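Local structure of encapsidation protein (Bacillus phage phi29, 5HD9) at residues L16-G21 against P162-F167. The protein probably hydrolyses ATP to drive packaging of the viral DNA, the part described being the N-terminal domain of the packaging ATPase. Residues are numbered along the deposited sequence; the frame is centred on the assembly and turned at random.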
# COMPACT_ATOMS: atom_id res chain seq x y z
N LEU A 16 -2.95 -0.61 -10.12
CA LEU A 16 -3.38 -1.45 -9.02
C LEU A 16 -2.46 -2.67 -8.90
O LEU A 16 -2.24 -3.39 -9.87
CB LEU A 16 -4.84 -1.88 -9.22
CG LEU A 16 -5.76 -2.05 -8.01
CD1 LEU A 16 -5.70 -0.88 -7.04
CD2 LEU A 16 -7.19 -2.25 -8.50
N ASN A 17 -1.92 -2.89 -7.70
CA ASN A 17 -0.97 -3.97 -7.46
C ASN A 17 -1.31 -4.74 -6.19
O ASN A 17 -1.60 -4.14 -5.15
CB ASN A 17 0.46 -3.42 -7.36
CG ASN A 17 0.87 -2.61 -8.57
OD1 ASN A 17 1.45 -3.14 -9.52
ND2 ASN A 17 0.58 -1.32 -8.55
N PHE A 18 -1.26 -6.06 -6.28
CA PHE A 18 -1.52 -6.93 -5.13
C PHE A 18 -0.33 -7.87 -4.90
O PHE A 18 -0.06 -8.74 -5.73
CB PHE A 18 -2.80 -7.75 -5.34
CG PHE A 18 -3.99 -6.93 -5.74
CD1 PHE A 18 -4.28 -6.71 -7.08
CD2 PHE A 18 -4.83 -6.38 -4.78
CE1 PHE A 18 -5.38 -5.96 -7.45
CE2 PHE A 18 -5.93 -5.63 -5.15
CZ PHE A 18 -6.20 -5.42 -6.49
N VAL A 19 0.37 -7.69 -3.79
CA VAL A 19 1.46 -8.58 -3.41
C VAL A 19 0.99 -9.47 -2.27
O VAL A 19 0.67 -8.97 -1.18
CB VAL A 19 2.72 -7.80 -2.99
CG1 VAL A 19 3.91 -8.74 -2.87
CG2 VAL A 19 3.02 -6.69 -4.00
N ILE A 20 0.93 -10.77 -2.52
CA ILE A 20 0.30 -11.70 -1.58
C ILE A 20 1.20 -12.89 -1.26
O ILE A 20 2.21 -13.12 -1.93
CB ILE A 20 -1.05 -12.21 -2.13
CG1 ILE A 20 -0.84 -13.01 -3.42
CG2 ILE A 20 -1.99 -11.02 -2.37
CD1 ILE A 20 -2.12 -13.62 -3.98
N GLY A 21 0.82 -13.64 -0.23
CA GLY A 21 1.66 -14.70 0.28
C GLY A 21 2.90 -14.13 0.95
O GLY A 21 3.82 -14.86 1.31
N PRO A 162 -12.60 -10.01 -2.30
CA PRO A 162 -13.48 -9.04 -2.97
C PRO A 162 -12.81 -8.29 -4.13
O PRO A 162 -13.47 -8.03 -5.13
CB PRO A 162 -13.85 -8.07 -1.85
CG PRO A 162 -13.71 -8.87 -0.60
CD PRO A 162 -12.55 -9.78 -0.84
N TYR A 163 -11.53 -7.98 -3.99
CA TYR A 163 -10.82 -7.22 -5.02
C TYR A 163 -10.60 -8.08 -6.27
O TYR A 163 -10.87 -7.63 -7.38
CB TYR A 163 -9.50 -6.68 -4.48
CG TYR A 163 -9.71 -5.63 -3.41
CD1 TYR A 163 -9.89 -5.99 -2.08
CD2 TYR A 163 -9.78 -4.29 -3.75
CE1 TYR A 163 -10.11 -5.03 -1.11
CE2 TYR A 163 -10.00 -3.32 -2.79
CZ TYR A 163 -10.16 -3.70 -1.47
OH TYR A 163 -10.39 -2.74 -0.51
N PHE A 164 -10.12 -9.30 -6.08
CA PHE A 164 -9.90 -10.19 -7.22
C PHE A 164 -11.22 -10.49 -7.92
O PHE A 164 -11.30 -10.51 -9.15
CB PHE A 164 -9.23 -11.49 -6.78
CG PHE A 164 -7.80 -11.33 -6.33
CD1 PHE A 164 -7.25 -10.08 -6.11
CD2 PHE A 164 -6.99 -12.45 -6.14
CE1 PHE A 164 -5.93 -9.94 -5.69
CE2 PHE A 164 -5.68 -12.32 -5.73
CZ PHE A 164 -5.15 -11.06 -5.50
N LEU A 165 -12.27 -10.72 -7.13
CA LEU A 165 -13.59 -11.00 -7.68
C LEU A 165 -14.12 -9.80 -8.45
O LEU A 165 -14.63 -9.93 -9.56
CB LEU A 165 -14.56 -11.37 -6.56
CG LEU A 165 -14.29 -12.67 -5.81
CD1 LEU A 165 -15.27 -12.83 -4.66
CD2 LEU A 165 -14.36 -13.87 -6.74
N PHE A 166 -14.00 -8.62 -7.84
CA PHE A 166 -14.56 -7.40 -8.42
C PHE A 166 -13.92 -7.09 -9.77
O PHE A 166 -14.62 -6.78 -10.74
CB PHE A 166 -14.36 -6.22 -7.45
CG PHE A 166 -15.08 -4.96 -7.86
CD1 PHE A 166 -14.51 -4.10 -8.79
CD2 PHE A 166 -16.31 -4.64 -7.32
CE1 PHE A 166 -15.17 -2.94 -9.16
CE2 PHE A 166 -16.97 -3.48 -7.69
CZ PHE A 166 -16.40 -2.63 -8.61
N PHE A 167 -12.60 -7.21 -9.84
CA PHE A 167 -11.85 -6.87 -11.05
C PHE A 167 -11.69 -8.05 -12.01
O PHE A 167 -11.09 -7.91 -13.08
CB PHE A 167 -10.48 -6.32 -10.67
CG PHE A 167 -10.54 -5.04 -9.89
CD1 PHE A 167 -11.02 -3.88 -10.48
CD2 PHE A 167 -10.12 -4.99 -8.57
CE1 PHE A 167 -11.08 -2.70 -9.76
CE2 PHE A 167 -10.17 -3.81 -7.85
CZ PHE A 167 -10.66 -2.66 -8.45
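Phe18 and Phe164 meet tip to tip between strand 16-19 and helix 162-167, making an edge-to-face pair with planes at 79° and centroids 5.2 Å apart. Phe164 supplies the edge: its CE1 stands over one face of the Phe18 ring, displaced toward the rim, 3.6 Å from Phe18 CG. Each CG sits beside its own backbone N, anti to the carbonyl carbon. Long phenylalanine side chains bridge the 9.2 Å between Phe18 CA and Phe164 CA. The far end of the Phe18 ring lies against the helix, with CE2 3.8 Å from Tyr163 CB. Tyrosine suits this place because its methylene and the root of its ring are apolar, while the hydroxyl is hydrogen-bonded to Glu130 OE1. Strand 16-19 lies inside the sheet of the ASCE P-loop ATPase fold, between strands 149-153 and 183-186, and runs into what is probably the Walker A loop, beginning at Gly21. Every second residue, Leu16, Phe18 and Ile20, points toward the helix. The branched end of Leu16 offers a methyl, CD2, to one face of the Phe167 ring as a CH-pi contact, 3.8 Å from the centroid and 30° off the ring normal. Ile20 holds CG1 in the crowded position between N and the carbonyl carbon (chi1 64°); its extended arm is long enough for CD1 to come within 4.2 Å of Phe164 CE2, at the ring's edge.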